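PDB 4R3L: uncharacterized N-acetyltransferase SSO0209 from Sulfolobus solfataricus P2, which transfers the acetyl group of acetyl-CoA to the free alpha-amino group of protein N-termini, preferring those that begin with serine. Local coordinates for residues Gly64-Arg69 with Val90-Leu95; Lys86-Ser91 with Tyr125-Val130; Lys145-Leu150 with Leu162-Leu167. All coordinates share one frame; numbering follows the deposited sequence.

Contact 1. Residues Gly64-Arg69 with Val90-Leu95. With COA (coenzyme A), chain C.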
loop_
_atom_site.group_PDB
_atom_site.type_symbol
_atom_site.label_atom_id
_atom_site.label_comp_id
_atom_site.label_asym_id
_atom_site.label_seq_id
_atom_site.Cartn_x
_atom_site.Cartn_y
_atom_site.Cartn_z
ATOM N N GLY A 64 -7.775 7.617 5.920
ATOM C CA GLY A 64 -6.814 7.010 5.018
ATOM C C GLY A 64 -6.417 5.646 5.517
ATOM O O GLY A 64 -6.657 5.330 6.680
ATOM N N TYR A 65 -5.833 4.821 4.648
ATOM C CA TYR A 65 -5.405 3.507 5.097
ATOM C C TYR A 65 -4.314 2.981 4.201
ATOM O O TYR A 65 -4.135 3.460 3.073
ATOM C CB TYR A 65 -6.596 2.526 5.119
ATOM C CG TYR A 65 -7.055 2.162 3.731
ATOM C CD1 TYR A 65 -6.533 1.058 3.077
ATOM C CD2 TYR A 65 -7.996 2.939 3.062
ATOM C CE1 TYR A 65 -6.943 0.727 1.791
ATOM C CE2 TYR A 65 -8.406 2.622 1.773
ATOM C CZ TYR A 65 -7.867 1.525 1.141
ATOM O OH TYR A 65 -8.279 1.192 -0.135
ATOM N N ILE A 66 -3.607 1.973 4.691
ATOM C CA ILE A 66 -2.693 1.217 3.855
ATOM C C ILE A 66 -2.871 -0.259 4.159
ATOM O O ILE A 66 -2.813 -0.672 5.312
ATOM C CB ILE A 66 -1.214 1.646 4.067
ATOM C CG1 ILE A 66 -0.288 0.851 3.134
ATOM C CG2 ILE A 66 -0.788 1.495 5.539
ATOM C CD1 ILE A 66 1.162 1.373 3.138
ATOM N N MET A 67 -3.107 -1.044 3.109
ATOM C CA MET A 67 -3.338 -2.480 3.259
ATOM C C MET A 67 -2.200 -3.257 2.634
ATOM O O MET A 67 -1.960 -3.131 1.437
ATOM C CB MET A 67 -4.675 -2.872 2.600
ATOM C CG MET A 67 -4.903 -4.350 2.536
ATOM S SD MET A 67 -6.642 -4.743 2.126
ATOM C CE MET A 67 -6.779 -4.017 0.492
ATOM N N PRO A 68 -1.497 -4.069 3.440
ATOM C CA PRO A 68 -0.309 -4.789 3.002
ATOM C C PRO A 68 -0.584 -6.254 2.681
ATOM O O PRO A 68 -1.632 -6.792 3.061
ATOM C CB PRO A 68 0.597 -4.691 4.232
ATOM C CG PRO A 68 -0.393 -4.926 5.352
ATOM C CD PRO A 68 -1.687 -4.218 4.900
ATOM N N ARG A 69 0.374 -6.881 2.008
ATOM C CA ARG A 69 0.404 -8.330 1.850
ATOM C C ARG A 69 1.849 -8.758 2.051
ATOM O O ARG A 69 2.757 -8.107 1.543
ATOM C CB ARG A 69 -0.107 -8.748 0.469
ATOM C CG ARG A 69 -0.138 -10.245 0.239
ATOM C CD ARG A 69 -0.181 -10.513 -1.254
ATOM N NE ARG A 69 -0.811 -11.780 -1.573
ATOM C CZ ARG A 69 -0.795 -12.318 -2.787
ATOM N NH1 ARG A 69 -0.156 -11.693 -3.772
ATOM N NH2 ARG A 69 -1.404 -13.475 -3.013
ATOM N N VAL A 90 -0.867 -3.394 -1.118
ATOM C CA VAL A 90 -1.979 -3.808 -1.972
ATOM C C VAL A 90 -2.799 -2.581 -2.338
ATOM O O VAL A 90 -3.218 -2.394 -3.489
ATOM C CB VAL A 90 -2.859 -4.853 -1.276
ATOM C CG1 VAL A 90 -4.060 -5.222 -2.157
ATOM C CG2 VAL A 90 -2.034 -6.076 -0.928
ATOM N N SER A 91 -2.968 -1.702 -1.360
ATOM C CA SER A 91 -3.834 -0.559 -1.544
ATOM C C SER A 91 -3.455 0.530 -0.547
ATOM O O SER A 91 -3.205 0.245 0.620
ATOM C CB SER A 91 -5.303 -0.997 -1.376
ATOM O OG SER A 91 -6.206 0.039 -1.701
ATOM N N ILE A 92 -3.392 1.771 -1.020
ATOM C CA ILE A 92 -3.230 2.917 -0.135
ATOM C C ILE A 92 -4.074 4.075 -0.673
ATOM O O ILE A 92 -4.098 4.350 -1.875
ATOM C CB ILE A 92 -1.737 3.319 0.015
ATOM C CG1 ILE A 92 -1.570 4.450 1.032
ATOM C CG2 ILE A 92 -1.115 3.711 -1.328
ATOM C CD1 ILE A 92 -0.112 4.819 1.267
ATOM N N ALA A 93 -4.811 4.722 0.209
ATOM C CA ALA A 93 -5.643 5.833 -0.212
ATOM C C ALA A 93 -5.857 6.808 0.937
ATOM O O ALA A 93 -5.830 6.422 2.103
ATOM C CB ALA A 93 -6.979 5.322 -0.732
ATOM N N VAL A 94 -6.066 8.075 0.592
ATOM C CA VAL A 94 -6.334 9.123 1.566
ATOM C C VAL A 94 -7.482 9.981 1.040
ATOM O O VAL A 94 -7.472 10.346 -0.135
ATOM C CB VAL A 94 -5.079 10.002 1.804
ATOM C CG1 VAL A 94 -5.377 11.147 2.765
ATOM C CG2 VAL A 94 -3.903 9.155 2.306
ATOM N N LEU A 95 -8.470 10.280 1.882
ATOM C CA LEU A 95 -9.591 11.136 1.464
ATOM C C LEU A 95 -9.050 12.472 0.932
ATOM O O LEU A 95 -8.115 13.035 1.505
ATOM C CB LEU A 95 -10.569 11.377 2.621
ATOM C CG LEU A 95 -11.483 10.215 3.030
ATOM C CD1 LEU A 95 -12.332 10.560 4.235
ATOM C CD2 LEU A 95 -12.363 9.786 1.863
HETATM N N1A COA C . 1.240 16.306 -6.937
HETATM C C2A COA C . 2.583 16.288 -6.809
HETATM N N3A COA C . 3.164 15.661 -5.784
HETATM C C4A COA C . 2.409 15.024 -4.837
HETATM C C5A COA C . 1.026 15.026 -4.938
HETATM C C6A COA C . 0.442 15.692 -6.027
HETATM N N6A COA C . -1.009 15.717 -6.175
HETATM N N7A COA C . 0.530 14.311 -3.855
HETATM C C8A COA C . 1.592 13.891 -3.112
HETATM N N9A COA C . 2.733 14.306 -3.698
HETATM C C1B COA C . 4.106 14.088 -3.214
HETATM C C2B COA C . 4.676 15.361 -2.726
HETATM O O2B COA C . 6.052 15.369 -2.872
HETATM C C3B COA C . 4.367 15.327 -1.316
HETATM O O3B COA C . 5.179 16.214 -0.655
HETATM P P3B COA C . 4.643 17.650 -0.324
HETATM O O7A COA C . 5.516 18.302 0.746
HETATM O O8A COA C . 3.261 17.547 0.188
HETATM O O9A COA C . 4.653 18.489 -1.566
HETATM C C4B COA C . 4.677 13.924 -0.991
HETATM O O4B COA C . 4.164 13.201 -2.082
HETATM C C5B COA C . 3.988 13.471 0.228
HETATM O O5B COA C . 2.607 13.326 0.054
HETATM P P1A COA C . 1.575 12.951 1.189
HETATM O O1A COA C . 0.946 14.181 1.784
HETATM O O2A COA C . 2.238 12.108 2.200
HETATM O O3A COA C . 0.463 12.154 0.365
HETATM P P2A COA C . -1.097 12.221 0.594
HETATM O O4A COA C . -1.704 13.490 0.018
HETATM O O5A COA C . -1.423 12.048 2.043
HETATM O O6A COA C . -1.727 10.974 -0.202
HETATM C CBP COA C . -2.072 9.652 -2.225
HETATM C CCP COA C . -1.150 10.598 -1.397
HETATM C CDP COA C . -1.417 9.356 -3.547
HETATM C CEP COA C . -2.248 8.368 -1.417
HETATM C CAP COA C . -3.379 10.396 -2.385
HETATM O OAP COA C . -3.311 11.448 -3.350
HETATM C C9P COA C . -4.555 9.531 -2.797
HETATM O O9P COA C . -5.221 8.900 -1.934
HETATM N N8P COA C . -4.975 9.420 -4.177
HETATM C C7P COA C . -6.101 8.601 -4.613
HETATM C C6P COA C . -5.903 7.083 -4.332
HETATM C C5P COA C . -4.583 6.553 -4.886
HETATM O O5P COA C . -4.270 6.844 -6.069
HETATM N N4P COA C . -3.699 5.747 -4.041
HETATM C C3P COA C . -2.438 5.256 -4.561
HETATM C C2P COA C . -2.480 4.195 -5.654
HETATM S S1P COA C . -1.005 3.290 -5.996
#
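Tyr65 and Ser91 meet through their hydroxyls across an antiparallel pair of strands in the GNAT fold. Tyr65 OH lies 2.8 Å from Ser91 OG in a hydrogen bond. CG of Tyr65 stands between the backbone N and the carbonyl carbon (chi1 71°). The end of the ring comes nearer to strand 83-94. Its CE2 packs on Ala93 CB at 3.9 Å, and Ala93 N lies over one ring face. Beside them, the CE methyl of Met67 touches both Ser91 CB and Val90 CG1. Ile66 and Ile92 meet by their CD1 methyls on the opposite face, which Val94 shares. Backbone bonds hold the side chains in this register, with Met67 N bonded to Ser91 O at 2.8 Å. Val90 and Ser91 together stand across from the single residue Met67, a classic beta bulge. Met67 O therefore accepts from Val90 N and Ser91 N. Past the bulge the strand turns polar groups to coenzyme A. Val94 N donates to COA O9P at 2.8 Å. The pantetheine amide nitrogen N4P of COA donates to Ile92 O at 2.6 Å. Further out, helix 103-119 packs on Ile66, Ile92 and Val94. From helix 22-32, Asn29 ND2 hydrogen-bonds to Tyr65 OH.

Contact 2. Residues Lys86-Ser91 with Tyr125-Val130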
loop_
_atom_site.group_PDB
_atom_site.type_symbol
_atom_site.label_atom_id
_atom_site.label_comp_id
_atom_site.label_asym_id
_atom_site.label_seq_id
_atom_site.Cartn_x
_atom_site.Cartn_y
_atom_site.Cartn_z
ATOM N N LYS A 86 9.045 -10.468 1.041
ATOM C CA LYS A 86 8.649 -9.214 0.409
ATOM C C LYS A 86 7.400 -8.639 1.064
ATOM O O LYS A 86 6.467 -9.380 1.378
ATOM C CB LYS A 86 8.364 -9.425 -1.086
ATOM C CG LYS A 86 9.466 -10.124 -1.864
ATOM C CD LYS A 86 9.076 -10.322 -3.330
ATOM C CE LYS A 86 8.113 -11.494 -3.530
ATOM N NZ LYS A 86 7.930 -11.771 -4.985
ATOM N N GLY A 87 7.366 -7.321 1.238
ATOM C CA GLY A 87 6.141 -6.664 1.653
ATOM C C GLY A 87 5.544 -6.000 0.426
ATOM O O GLY A 87 6.247 -5.393 -0.369
ATOM N N HIS A 88 4.240 -6.153 0.258
ATOM C CA HIS A 88 3.567 -5.706 -0.945
ATOM C C HIS A 88 2.465 -4.757 -0.521
ATOM O O HIS A 88 1.605 -5.138 0.267
ATOM C CB HIS A 88 3.018 -6.930 -1.693
ATOM C CG HIS A 88 2.388 -6.631 -3.021
ATOM N ND1 HIS A 88 1.876 -7.621 -3.826
ATOM C CD2 HIS A 88 2.203 -5.464 -3.687
ATOM C CE1 HIS A 88 1.398 -7.080 -4.938
ATOM N NE2 HIS A 88 1.577 -5.775 -4.873
ATOM N N VAL A 89 2.482 -3.524 -1.012
ATOM C CA VAL A 89 1.381 -2.612 -0.715
ATOM C C VAL A 89 0.244 -2.908 -1.653
ATOM O O VAL A 89 0.371 -2.687 -2.851
ATOM C CB VAL A 89 1.773 -1.116 -0.887
ATOM C CG1 VAL A 89 0.593 -0.207 -0.513
ATOM C CG2 VAL A 89 3.010 -0.781 -0.062
ATOM N N VAL A 90 -0.867 -3.394 -1.118
ATOM C CA VAL A 90 -1.979 -3.808 -1.972
ATOM C C VAL A 90 -2.799 -2.581 -2.338
ATOM O O VAL A 90 -3.218 -2.394 -3.489
ATOM C CB VAL A 90 -2.859 -4.853 -1.276
ATOM C CG1 VAL A 90 -4.060 -5.222 -2.157
ATOM C CG2 VAL A 90 -2.034 -6.076 -0.928
ATOM N N SER A 91 -2.968 -1.702 -1.360
ATOM C CA SER A 91 -3.834 -0.559 -1.544
ATOM C C SER A 91 -3.455 0.530 -0.547
ATOM O O SER A 91 -3.205 0.245 0.620
ATOM C CB SER A 91 -5.303 -0.997 -1.376
ATOM O OG SER A 91 -6.206 0.039 -1.701
ATOM N N TYR A 125 7.290 -3.412 -2.234
ATOM C CA TYR A 125 6.945 -2.981 -3.573
ATOM C C TYR A 125 5.447 -2.801 -3.749
ATOM O O TYR A 125 4.646 -3.147 -2.872
ATOM C CB TYR A 125 7.471 -3.976 -4.613
ATOM C CG TYR A 125 6.684 -5.268 -4.706
ATOM C CD1 TYR A 125 5.790 -5.484 -5.745
ATOM C CD2 TYR A 125 6.841 -6.269 -3.760
ATOM C CE1 TYR A 125 5.088 -6.653 -5.849
ATOM C CE2 TYR A 125 6.132 -7.459 -3.857
ATOM C CZ TYR A 125 5.257 -7.639 -4.901
ATOM O OH TYR A 125 4.546 -8.808 -5.003
ATOM N N LEU A 126 5.085 -2.249 -4.898
ATOM C CA LEU A 126 3.703 -1.931 -5.197
ATOM C C LEU A 126 3.558 -1.735 -6.686
ATOM O O LEU A 126 4.554 -1.635 -7.406
ATOM C CB LEU A 126 3.266 -0.670 -4.446
ATOM C CG LEU A 126 4.145 0.561 -4.704
ATOM C CD1 LEU A 126 3.738 1.360 -5.960
ATOM C CD2 LEU A 126 4.179 1.469 -3.486
ATOM N N GLU A 127 2.315 -1.656 -7.134
ATOM C CA GLU A 127 2.013 -1.308 -8.516
ATOM C C GLU A 127 1.320 0.056 -8.555
ATOM O O GLU A 127 0.514 0.361 -7.679
ATOM C CB GLU A 127 1.130 -2.381 -9.155
ATOM C CG GLU A 127 1.844 -3.684 -9.501
ATOM C CD GLU A 127 1.969 -4.641 -8.334
ATOM O OE1 GLU A 127 1.143 -4.572 -7.400
ATOM O OE2 GLU A 127 2.895 -5.483 -8.360
ATOM N N VAL A 128 1.624 0.895 -9.544
ATOM C CA VAL A 128 0.902 2.171 -9.644
ATOM C C VAL A 128 0.596 2.515 -11.112
ATOM O O VAL A 128 1.439 2.302 -11.965
ATOM C CB VAL A 128 1.703 3.313 -8.973
ATOM C CG1 VAL A 128 3.093 3.439 -9.574
ATOM C CG2 VAL A 128 0.954 4.633 -9.051
ATOM N N ARG A 129 -0.614 2.999 -11.400
ATOM C CA ARG A 129 -0.959 3.418 -12.768
ATOM C C ARG A 129 0.049 4.436 -13.283
ATOM O O ARG A 129 0.411 5.360 -12.568
ATOM C CB ARG A 129 -2.370 4.020 -12.829
ATOM C CG ARG A 129 -3.489 3.019 -12.705
ATOM C CD ARG A 129 -4.860 3.673 -12.904
ATOM N NE ARG A 129 -5.955 2.725 -12.704
ATOM C CZ ARG A 129 -6.580 2.081 -13.688
ATOM N NH1 ARG A 129 -6.221 2.288 -14.951
ATOM N NH2 ARG A 129 -7.568 1.230 -13.415
ATOM N N VAL A 130 0.503 4.279 -14.520
ATOM C CA VAL A 130 1.477 5.221 -15.084
ATOM C C VAL A 130 0.945 6.659 -15.157
ATOM O O VAL A 130 1.716 7.610 -15.268
ATOM C CB VAL A 130 1.932 4.771 -16.488
ATOM C CG1 VAL A 130 2.655 3.438 -16.394
ATOM C CG2 VAL A 130 0.732 4.672 -17.434
HETATM O O HOH W 1 0.167 -2.332 -5.517
#
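The first torsions of His88 and Tyr125 set CG of each where their rings can stack. CG of His88 is anti to its backbone N (chi1 -175°), while CG of Tyr125 sits between its own backbone N and carbonyl carbon (chi1 75°). The residues pair on parallel strands of a beta-alpha-beta unit, crossed over by helix 103-119. The rings stack face to face, with centroids 4.1 Å apart and planes at 20°. Tyr125 CZ lies over the His88 face toward its rim, 3.6 Å from His88 CG. Lys86 CB reaches the edge of the Tyr125 ring. At its own edge, His88 NE2 donates to Glu127 OE1 at 2.8 Å, nearly in the ring plane. The carboxylate uses its syn lone pair and is turned steeply from the imidazole. Glu71 hydrogen-bonds to both rings, OE2 to His88 ND1 and OE1 to Tyr125 OH, and would limit their turning. His88 and Glu127 are zinc-binding residues. Here they are joined directly, and the bound peptide lies beside them. Along the backbone, Val89 N donates to Tyr125 O at 2.9 Å. Beyond this bond the strands splay and a water spans the gap. It donates to Val89 O at 2.7 Å and accepts from Glu127 N at 2.8 Å.

Contact 3. Residues Lys145-Leu150 with Leu162-Leu167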
loop_
_atom_site.group_PDB
_atom_site.type_symbol
_atom_site.label_atom_id
_atom_site.label_comp_id
_atom_site.label_asym_id
_atom_site.label_seq_id
_atom_site.Cartn_x
_atom_site.Cartn_y
_atom_site.Cartn_z
ATOM N N LYS A 145 12.054 2.906 -6.558
ATOM C CA LYS A 145 12.507 2.970 -7.937
ATOM C C LYS A 145 11.563 2.208 -8.865
ATOM O O LYS A 145 11.051 1.157 -8.492
ATOM C CB LYS A 145 13.917 2.400 -8.053
ATOM C CG LYS A 145 14.954 3.134 -7.207
ATOM C CD LYS A 145 14.880 4.635 -7.398
ATOM C CE LYS A 145 15.961 5.346 -6.588
ATOM N NZ LYS A 145 15.751 6.828 -6.540
ATOM N N LYS A 146 11.333 2.743 -10.064
ATOM C CA LYS A 146 10.571 2.021 -11.088
ATOM C C LYS A 146 11.388 0.832 -11.576
ATOM O O LYS A 146 12.340 1.017 -12.326
ATOM C CB LYS A 146 10.222 2.940 -12.268
ATOM C CG LYS A 146 9.365 4.154 -11.926
ATOM C CD LYS A 146 9.337 5.153 -13.091
ATOM C CE LYS A 146 8.534 6.403 -12.737
ATOM N NZ LYS A 146 8.608 7.492 -13.773
ATOM N N VAL A 147 11.046 -0.383 -11.158
ATOM C CA VAL A 147 11.908 -1.530 -11.452
ATOM C C VAL A 147 11.381 -2.429 -12.568
ATOM O O VAL A 147 12.164 -3.127 -13.211
ATOM C CB VAL A 147 12.165 -2.413 -10.195
ATOM C CG1 VAL A 147 12.788 -1.589 -9.081
ATOM C CG2 VAL A 147 10.900 -3.058 -9.714
ATOM N N LYS A 148 10.069 -2.423 -12.791
ATOM C CA LYS A 148 9.462 -3.149 -13.912
ATOM C C LYS A 148 8.268 -2.382 -14.464
ATOM O O LYS A 148 7.709 -1.510 -13.798
ATOM C CB LYS A 148 9.016 -4.560 -13.498
ATOM C CG LYS A 148 10.128 -5.463 -12.977
ATOM C CD LYS A 148 9.840 -6.942 -13.219
ATOM C CE LYS A 148 8.675 -7.437 -12.388
ATOM N NZ LYS A 148 8.605 -8.927 -12.376
ATOM N N VAL A 149 7.872 -2.702 -15.690
ATOM C CA VAL A 149 6.643 -2.135 -16.230
ATOM C C VAL A 149 5.665 -3.247 -16.552
ATOM O O VAL A 149 5.813 -3.939 -17.556
ATOM C CB VAL A 149 6.901 -1.287 -17.480
ATOM C CG1 VAL A 149 5.583 -0.818 -18.085
ATOM C CG2 VAL A 149 7.782 -0.105 -17.127
ATOM N N LEU A 150 4.674 -3.433 -15.684
ATOM C CA LEU A 150 3.686 -4.476 -15.898
ATOM C C LEU A 150 2.720 -4.036 -16.990
ATOM O O LEU A 150 1.819 -3.231 -16.766
ATOM C CB LEU A 150 2.949 -4.796 -14.595
ATOM C CG LEU A 150 3.870 -5.127 -13.418
ATOM C CD1 LEU A 150 3.068 -5.694 -12.262
ATOM C CD2 LEU A 150 4.971 -6.096 -13.825
ATOM N N LEU A 162 5.921 -1.173 -11.659
ATOM C CA LEU A 162 6.255 -1.872 -10.424
ATOM C C LEU A 162 7.356 -1.072 -9.742
ATOM O O LEU A 162 8.467 -0.974 -10.253
ATOM C CB LEU A 162 6.711 -3.312 -10.671
ATOM C CG LEU A 162 6.636 -4.238 -9.441
ATOM C CD1 LEU A 162 6.571 -5.697 -9.862
ATOM C CD2 LEU A 162 7.816 -4.053 -8.495
ATOM N N MET A 163 7.039 -0.478 -8.602
ATOM C CA MET A 163 8.015 0.333 -7.902
ATOM C C MET A 163 8.438 -0.401 -6.645
ATOM O O MET A 163 7.608 -1.022 -5.976
ATOM C CB MET A 163 7.428 1.705 -7.619
ATOM C CG MET A 163 7.117 2.442 -8.924
ATOM S SD MET A 163 6.722 4.156 -8.672
ATOM C CE MET A 163 8.309 4.780 -8.112
ATOM N N ALA A 164 9.731 -0.377 -6.351
ATOM C CA ALA A 164 10.253 -1.178 -5.257
ATOM C C ALA A 164 11.419 -0.500 -4.575
ATOM O O ALA A 164 12.098 0.347 -5.158
ATOM C CB ALA A 164 10.673 -2.540 -5.745
ATOM N N ARG A 165 11.656 -0.886 -3.336
ATOM C CA ARG A 165 12.887 -0.471 -2.681
ATOM C C ARG A 165 13.259 -1.472 -1.600
ATOM O O ARG A 165 12.382 -2.118 -1.013
ATOM C CB ARG A 165 12.747 0.934 -2.096
ATOM C CG ARG A 165 11.582 1.108 -1.156
ATOM C CD ARG A 165 11.826 2.287 -0.210
ATOM N NE ARG A 165 12.770 1.920 0.838
ATOM C CZ ARG A 165 13.170 2.725 1.819
ATOM N NH1 ARG A 165 12.716 3.969 1.900
ATOM N NH2 ARG A 165 14.027 2.278 2.722
ATOM N N PRO A 166 14.564 -1.629 -1.351
ATOM C CA PRO A 166 15.015 -2.466 -0.236
ATOM C C PRO A 166 14.546 -1.914 1.101
ATOM O O PRO A 166 14.269 -0.714 1.221
ATOM C CB PRO A 166 16.547 -2.402 -0.342
ATOM C CG PRO A 166 16.820 -1.973 -1.752
ATOM C CD PRO A 166 15.698 -1.052 -2.100
ATOM N N LEU A 167 14.458 -2.790 2.096
ATOM C CA LEU A 167 14.125 -2.390 3.454
ATOM C C LEU A 167 15.369 -2.482 4.319
ATOM O O LEU A 167 16.049 -3.505 4.297
ATOM C CB LEU A 167 13.016 -3.267 4.028
ATOM C CG LEU A 167 11.613 -3.007 3.479
ATOM C CD1 LEU A 167 10.626 -3.951 4.094
ATOM C CD2 LEU A 167 11.222 -1.559 3.758
#
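Val147 and Leu162 make the tight part of this contact. Val147 CG2 presses on Leu162 CD2 at 3.5 Å, closer than usual for two carbons. CG1 of Val147 is anti to the carbonyl carbon (chi1 -58°), which leaves CG2 between that carbon and the backbone N. CG2 also nears Leu162 O at 3.2 Å. Both Val147 methyls rest near Ala164 CB. Leu150 reaches back so that its CD1 meets Leu162 CD1. From the neighbouring strand 123-129, Tyr125 packs on Leu162 and Ala164.

The two strands form an antiparallel hairpin at the edge of the GNAT sheet, with 145-150 outermost. A classic beta bulge interrupts it, two residues, Val147 and Lys148, being matched to Leu162 alone. Val147 N donates to Leu162 O at 2.8 Å, and Lys148 N adds a weak bond to the same oxygen. On the far side of the bulge, Leu162 N donates to Lys148 O with the donor above the carbonyl plane.

Exposed lysines flank both faces. On one, Lys148 runs beside Leu162, its CE 3.7 Å from Leu162 CD1. On the other, Lys146 lies alongside Met163, the buried half of that pair. Met163 CE touches Lys146 CG at 4.0 Å, while Tyr139 and Glu140 of helix 133-141 pack on the thioether chain. An alanine at Met163 would probably open a gap between the sheet and that helix and leave Lys146 CG without its methyl neighbour. Lys146 also makes a cation-pi contact with Tyr161. At the other end of the pairing, Lys145 N donates to Ala164 O at 2.9 Å.

The three contacts follow one mixed sheet from its middle to an edge. Contacts 1 and 2 share Val90 and Ser91 on strand 83-94, and their centres are 10 Å apart. Arg69 N, 2.8 Å from His88 O, probably continues the backbone ladder between them. Contact 3 joins contact 2 through strand 123-129, where Leu126 O is 3.0 Å from Met163 N. Contacts 1 and 3 do not touch; their centres are about 18 Å apart. Coenzyme A is hydrogen-bonded to Ile92 and Val94 of contact 1 and touches Glu127 and Val128 of contact 2. The bound peptide lies beside the zinc-binding residues His88 and Glu127 of contact 2. Contact 3 reaches this site through Leu150 CD1, 3.6 Å from Glu127 CG.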